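Local structure of phenylalanine--tRNA ligase beta subunit (Pyrococcus horikoshii, 2CXI) at residues K98-L112 with K229-V243. The protein forms, with the alpha subunit, the phenylalanyl-tRNA synthetase that joins phenylalanine to tRNA(Phe) using ATP. Sequence-based numbering, arbitrary orientation.
Sequences KDIRPYGVYAIVEGL and KNVFIDVTGWKLEKV
Tyr103 to Val109 pairs with Val231 to Gly237 as antiparallel neighbours, each hydrogen-bonded pair closed by two backbone bonds. One sheet face is tightly packed: Leu240 CB makes a CH-pi contact over the Tyr103 ring, 4.2 Å from its centroid, with Pro102 CB on the opposite face; Val105 CG1 meets Leu240 CD1 at 3.6 Å, its CG2 meets Val243 CG2, and Val109 CB lies on Val231 CG1, with helix 240-255 extending this cover. On the other face Tyr106 CD1 lies 3.6 Å from Phe232 CZ; the two rings are nearly parallel (15°) but displaced, hardly stacked. With CG anti to the backbone N (chi1 174°), Phe232 swings its ring toward strand 103-110, and the ring edge meets Ile108 CG1. A water links Tyr106 OH to Asp234 OD1. Extended Arg101 sends NE in its guanidinium plane to Thr236 OG1 (2.8 Å, N-H...O 169°), while NH1 and NH2 bond the carbonyls of Arg137 and Arg138. Toward solvent, partly exposed Trp238 lies against exposed Lys98 and Asp99. Pro102 CD makes a CH-pi contact over its six-membered ring, 3.6 Å from the centroid, and one water joins Trp238 NE1, Ile100 O and Arg101 NH2. An alanine in place of Trp238 would probably leave Pro102 without its aromatic platform and that water without one of its donors. At the far, also solvent-facing end, Gly111 gives its N-H to Asn230 OD1 (3.2 Å), and Asn230 ND2 is hydrogen-bonded to Asp148 OD1. Flanked by strands 140-146 and 260-267, the pair is an inner antiparallel ladder of the helix-backed mixed sheet in the B3/4 domain region of this N-terminal PheRS beta fragment.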
loop_
_atom_site.group_PDB
_atom_site.type_symbol
_atom_site.label_atom_id
_atom_site.label_comp_id
_atom_site.label_asym_id
_atom_site.label_seq_id
_atom_site.Cartn_x
_atom_site.Cartn_y
_atom_site.Cartn_z
ATOM N N LYS A 98 13.560 -1.261 23.623
ATOM C CA LYS A 98 13.993 -0.105 24.439
ATOM C C LYS A 98 15.055 -0.425 25.481
ATOM O O LYS A 98 15.984 0.365 25.659
ATOM C CB LYS A 98 12.819 0.624 25.089
ATOM C CG LYS A 98 13.191 1.932 25.847
ATOM C CD LYS A 98 13.836 3.003 24.922
ATOM C CE LYS A 98 14.031 4.318 25.677
ATOM N NZ LYS A 98 14.898 5.328 24.952
ATOM N N ASP A 99 14.956 -1.593 26.122
ATOM C CA ASP A 99 15.901 -1.973 27.156
ATOM C C ASP A 99 16.734 -3.146 26.671
ATOM O O ASP A 99 17.344 -3.863 27.463
ATOM C CB ASP A 99 15.150 -2.306 28.465
ATOM C CG ASP A 99 16.065 -2.312 29.688
ATOM O OD1 ASP A 99 17.064 -1.525 29.725
ATOM O OD2 ASP A 99 15.856 -3.098 30.649
ATOM N N ILE A 100 16.788 -3.347 25.348
ATOM C CA ILE A 100 17.575 -4.442 24.782
ATOM C C ILE A 100 18.661 -3.912 23.831
ATOM O O ILE A 100 19.866 -4.261 23.977
ATOM C CB ILE A 100 16.629 -5.490 24.054
ATOM C CG1 ILE A 100 15.581 -6.052 25.036
ATOM C CG2 ILE A 100 17.455 -6.597 23.334
ATOM C CD1 ILE A 100 14.445 -6.865 24.382
ATOM N N ARG A 101 18.241 -3.095 22.858
ATOM C CA ARG A 101 19.184 -2.388 21.968
ATOM C C ARG A 101 18.385 -1.266 21.261
ATOM O O ARG A 101 17.931 -1.433 20.129
ATOM C CB ARG A 101 19.857 -3.358 20.982
ATOM C CG ARG A 101 21.061 -2.737 20.223
ATOM C CD ARG A 101 21.893 -3.756 19.404
ATOM N NE ARG A 101 23.096 -3.089 18.874
ATOM C CZ ARG A 101 24.188 -2.813 19.586
ATOM N NH1 ARG A 101 25.192 -2.143 19.014
ATOM N NH2 ARG A 101 24.300 -3.199 20.871
ATOM N N PRO A 102 18.154 -0.153 21.981
ATOM C CA PRO A 102 17.029 0.736 21.664
ATOM C C PRO A 102 17.045 1.431 20.305
ATOM O O PRO A 102 15.968 1.562 19.709
ATOM C CB PRO A 102 17.058 1.774 22.810
ATOM C CG PRO A 102 18.466 1.685 23.392
ATOM C CD PRO A 102 18.869 0.262 23.205
ATOM N N TYR A 103 18.214 1.865 19.810
ATOM C CA TYR A 103 18.268 2.749 18.619
ATOM C C TYR A 103 18.805 2.072 17.384
ATOM O O TYR A 103 19.761 1.321 17.468
ATOM C CB TYR A 103 19.087 4.028 18.888
ATOM C CG TYR A 103 18.495 4.810 20.028
ATOM C CD1 TYR A 103 17.273 5.496 19.859
ATOM C CD2 TYR A 103 19.113 4.837 21.290
ATOM C CE1 TYR A 103 16.694 6.198 20.940
ATOM C CE2 TYR A 103 18.558 5.535 22.361
ATOM C CZ TYR A 103 17.345 6.207 22.174
ATOM O OH TYR A 103 16.804 6.898 23.226
ATOM N N GLY A 104 18.159 2.365 16.247
ATOM C CA GLY A 104 18.606 2.021 14.883
ATOM C C GLY A 104 18.454 3.292 14.037
ATOM O O GLY A 104 17.459 4.055 14.160
ATOM N N VAL A 105 19.461 3.566 13.212
ATOM C CA VAL A 105 19.384 4.625 12.207
ATOM C C VAL A 105 19.906 3.985 10.923
ATOM O O VAL A 105 20.673 2.991 10.964
ATOM C CB VAL A 105 20.219 5.894 12.585
ATOM C CG1 VAL A 105 19.584 6.597 13.838
ATOM C CG2 VAL A 105 21.715 5.498 12.887
ATOM N N TYR A 106 19.513 4.559 9.794
ATOM C CA TYR A 106 19.610 3.890 8.497
ATOM C C TYR A 106 19.927 4.873 7.372
ATOM O O TYR A 106 19.555 6.052 7.419
ATOM C CB TYR A 106 18.281 3.148 8.179
ATOM C CG TYR A 106 17.920 2.222 9.335
ATOM C CD1 TYR A 106 18.392 0.910 9.372
ATOM C CD2 TYR A 106 17.193 2.699 10.421
ATOM C CE1 TYR A 106 18.137 0.084 10.463
ATOM C CE2 TYR A 106 16.935 1.897 11.513
ATOM C CZ TYR A 106 17.421 0.596 11.525
ATOM O OH TYR A 106 17.185 -0.156 12.627
ATOM N N ALA A 107 20.546 4.350 6.326
ATOM C CA ALA A 107 20.760 5.116 5.113
ATOM C C ALA A 107 20.833 4.181 3.910
ATOM O O ALA A 107 21.121 2.978 4.027
ATOM C CB ALA A 107 22.032 5.996 5.240
ATOM N N ILE A 108 20.565 4.764 2.754
ATOM C CA ILE A 108 20.826 4.107 1.496
ATOM C C ILE A 108 21.857 4.941 0.759
ATOM O O ILE A 108 21.769 6.155 0.710
ATOM C CB ILE A 108 19.514 3.961 0.667
ATOM C CG1 ILE A 108 18.555 3.028 1.395
ATOM C CG2 ILE A 108 19.804 3.459 -0.800
ATOM C CD1 ILE A 108 17.073 3.203 0.963
ATOM N N VAL A 109 22.831 4.278 0.175
ATOM C CA VAL A 109 23.790 4.972 -0.705
ATOM C C VAL A 109 23.724 4.308 -2.102
ATOM O O VAL A 109 23.981 3.098 -2.229
ATOM C CB VAL A 109 25.215 4.922 -0.146
ATOM C CG1 VAL A 109 26.190 5.726 -1.039
ATOM C CG2 VAL A 109 25.270 5.488 1.257
ATOM N N GLU A 110 23.369 5.091 -3.138
ATOM C CA GLU A 110 23.128 4.509 -4.485
ATOM C C GLU A 110 24.268 4.800 -5.444
ATOM O O GLU A 110 25.009 5.748 -5.223
ATOM C CB GLU A 110 21.837 5.085 -5.103
ATOM C CG GLU A 110 20.616 4.656 -4.315
ATOM C CD GLU A 110 19.316 5.178 -4.901
ATOM O OE1 GLU A 110 19.351 6.212 -5.564
ATOM O OE2 GLU A 110 18.262 4.553 -4.674
ATOM N N GLY A 111 24.378 4.002 -6.515
ATOM C CA GLY A 111 25.232 4.338 -7.683
ATOM C C GLY A 111 26.703 4.062 -7.439
ATOM O O GLY A 111 27.579 4.720 -8.014
ATOM N N LEU A 112 26.982 3.085 -6.580
ATOM C CA LEU A 112 28.352 2.760 -6.273
ATOM C C LEU A 112 28.867 1.807 -7.348
ATOM O O LEU A 112 28.114 0.992 -7.885
ATOM C CB LEU A 112 28.454 2.122 -4.887
ATOM C CG LEU A 112 28.211 3.121 -3.725
ATOM C CD1 LEU A 112 27.869 2.362 -2.454
ATOM C CD2 LEU A 112 29.403 4.060 -3.485
ATOM N N LYS A 229 25.619 -2.266 -6.162
ATOM C CA LYS A 229 25.548 -0.849 -6.541
ATOM C C LYS A 229 24.882 0.057 -5.493
ATOM O O LYS A 229 25.245 1.235 -5.354
ATOM C CB LYS A 229 24.798 -0.715 -7.881
ATOM C CG LYS A 229 25.575 -1.311 -9.073
ATOM C CD LYS A 229 24.806 -1.021 -10.388
ATOM C CE LYS A 229 25.440 -1.772 -11.565
ATOM N NZ LYS A 229 25.074 -3.245 -11.512
ATOM N N ASN A 230 23.893 -0.491 -4.769
ATOM C CA ASN A 230 23.068 0.289 -3.838
ATOM C C ASN A 230 23.127 -0.395 -2.493
ATOM O O ASN A 230 22.788 -1.564 -2.385
ATOM C CB ASN A 230 21.600 0.342 -4.318
ATOM C CG ASN A 230 21.471 0.922 -5.721
ATOM O OD1 ASN A 230 21.950 2.019 -5.987
ATOM N ND2 ASN A 230 20.857 0.161 -6.635
ATOM N N VAL A 231 23.642 0.306 -1.494
ATOM C CA VAL A 231 23.879 -0.281 -0.177
ATOM C C VAL A 231 22.865 0.266 0.826
ATOM O O VAL A 231 22.534 1.463 0.813
ATOM C CB VAL A 231 25.359 -0.057 0.320
ATOM C CG1 VAL A 231 25.771 1.329 0.156
ATOM C CG2 VAL A 231 25.483 -0.308 1.768
ATOM N N PHE A 232 22.378 -0.627 1.679
ATOM C CA PHE A 232 21.495 -0.266 2.773
ATOM C C PHE A 232 22.346 -0.432 4.057
ATOM O O PHE A 232 22.962 -1.495 4.292
ATOM C CB PHE A 232 20.243 -1.175 2.778
ATOM C CG PHE A 232 19.327 -0.954 3.976
ATOM C CD1 PHE A 232 19.334 -1.857 5.066
ATOM C CD2 PHE A 232 18.462 0.155 4.018
ATOM C CE1 PHE A 232 18.497 -1.649 6.184
ATOM C CE2 PHE A 232 17.624 0.362 5.152
ATOM C CZ PHE A 232 17.646 -0.536 6.211
ATOM N N ILE A 233 22.419 0.618 4.850
ATOM C CA ILE A 233 23.293 0.572 6.072
ATOM C C ILE A 233 22.446 0.693 7.325
ATOM O O ILE A 233 21.556 1.549 7.375
ATOM C CB ILE A 233 24.345 1.711 6.038
ATOM C CG1 ILE A 233 25.251 1.648 4.773
ATOM C CG2 ILE A 233 25.234 1.714 7.366
ATOM C CD1 ILE A 233 25.791 3.055 4.392
ATOM N N ASP A 234 22.694 -0.146 8.334
ATOM C CA ASP A 234 22.009 0.026 9.627
ATOM C C ASP A 234 23.065 0.262 10.704
ATOM O O ASP A 234 24.163 -0.328 10.637
ATOM C CB ASP A 234 21.088 -1.156 9.984
ATOM C CG ASP A 234 21.829 -2.337 10.668
ATOM O OD1 ASP A 234 21.617 -2.587 11.892
ATOM O OD2 ASP A 234 22.655 -3.052 10.067
ATOM N N VAL A 235 22.750 1.118 11.670
ATOM C CA VAL A 235 23.621 1.285 12.828
ATOM C C VAL A 235 22.760 1.246 14.053
ATOM O O VAL A 235 21.756 1.963 14.118
ATOM C CB VAL A 235 24.340 2.641 12.819
ATOM C CG1 VAL A 235 25.470 2.640 13.898
ATOM C CG2 VAL A 235 24.882 3.005 11.394
ATOM N N THR A 236 23.131 0.384 14.998
ATOM C CA THR A 236 22.380 0.240 16.236
ATOM C C THR A 236 23.239 0.528 17.469
ATOM O O THR A 236 24.481 0.381 17.425
ATOM C CB THR A 236 21.767 -1.159 16.372
ATOM O OG1 THR A 236 22.796 -2.150 16.206
ATOM C CG2 THR A 236 20.700 -1.441 15.230
ATOM N N GLY A 237 22.564 0.840 18.571
ATOM C CA GLY A 237 23.265 1.019 19.834
ATOM C C GLY A 237 22.374 1.669 20.859
ATOM O O GLY A 237 21.150 1.558 20.788
ATOM N N TRP A 238 23.016 2.294 21.840
ATOM C CA TRP A 238 22.356 2.756 23.064
ATOM C C TRP A 238 22.099 4.271 23.142
ATOM O O TRP A 238 21.291 4.715 23.970
ATOM C CB TRP A 238 23.181 2.276 24.275
ATOM C CG TRP A 238 22.877 0.806 24.570
ATOM C CD1 TRP A 238 23.523 -0.311 24.061
ATOM C CD2 TRP A 238 21.800 0.300 25.374
ATOM N NE1 TRP A 238 22.922 -1.456 24.518
ATOM C CE2 TRP A 238 21.867 -1.115 25.334
ATOM C CE3 TRP A 238 20.782 0.909 26.140
ATOM C CZ2 TRP A 238 20.972 -1.938 26.040
ATOM C CZ3 TRP A 238 19.889 0.088 26.836
ATOM C CH2 TRP A 238 19.989 -1.314 26.779
ATOM N N LYS A 239 22.808 5.059 22.321
ATOM C CA LYS A 239 22.629 6.529 22.296
ATOM C C LYS A 239 22.442 6.969 20.861
ATOM O O LYS A 239 23.257 6.646 19.995
ATOM C CB LYS A 239 23.836 7.307 22.878
ATOM C CG LYS A 239 24.225 6.991 24.344
ATOM C CD LYS A 239 23.085 7.157 25.358
ATOM C CE LYS A 239 22.649 8.582 25.563
ATOM N NZ LYS A 239 21.913 8.552 26.885
ATOM N N LEU A 240 21.378 7.716 20.620
ATOM C CA LEU A 240 21.054 8.150 19.274
ATOM C C LEU A 240 22.175 8.974 18.633
ATOM O O LEU A 240 22.477 8.780 17.462
ATOM C CB LEU A 240 19.706 8.895 19.280
ATOM C CG LEU A 240 18.988 9.238 17.977
ATOM C CD1 LEU A 240 18.750 7.970 17.088
ATOM C CD2 LEU A 240 17.637 9.943 18.307
ATOM N N GLU A 241 22.813 9.864 19.408
ATOM C CA GLU A 241 23.884 10.712 18.881
ATOM C C GLU A 241 25.039 9.883 18.389
ATOM O O GLU A 241 25.656 10.244 17.365
ATOM C CB GLU A 241 24.419 11.690 19.961
ATOM C CG GLU A 241 25.523 12.656 19.505
ATOM C CD GLU A 241 26.959 12.095 19.521
ATOM O OE1 GLU A 241 27.289 11.226 20.365
ATOM O OE2 GLU A 241 27.786 12.548 18.664
ATOM N N LYS A 242 25.365 8.815 19.125
ATOM C CA LYS A 242 26.516 7.984 18.760
ATOM C C LYS A 242 26.295 7.162 17.466
ATOM O O LYS A 242 27.190 7.093 16.601
ATOM C CB LYS A 242 26.951 7.070 19.910
ATOM C CG LYS A 242 27.822 7.786 20.972
ATOM C CD LYS A 242 28.493 6.765 21.903
ATOM C CE LYS A 242 29.371 5.829 21.107
ATOM N NZ LYS A 242 30.773 6.305 21.176
ATOM N N VAL A 243 25.111 6.578 17.331
ATOM C CA VAL A 243 24.776 5.813 16.103
ATOM C C VAL A 243 24.661 6.732 14.889
ATOM O O VAL A 243 25.002 6.333 13.764
ATOM C CB VAL A 243 23.586 4.886 16.303
ATOM C CG1 VAL A 243 23.938 3.811 17.404
ATOM C CG2 VAL A 243 22.287 5.668 16.681
HETATM O O HOH W 1 22.447 -4.188 23.010
HETATM O O HOH W 2 18.990 -2.338 12.701
#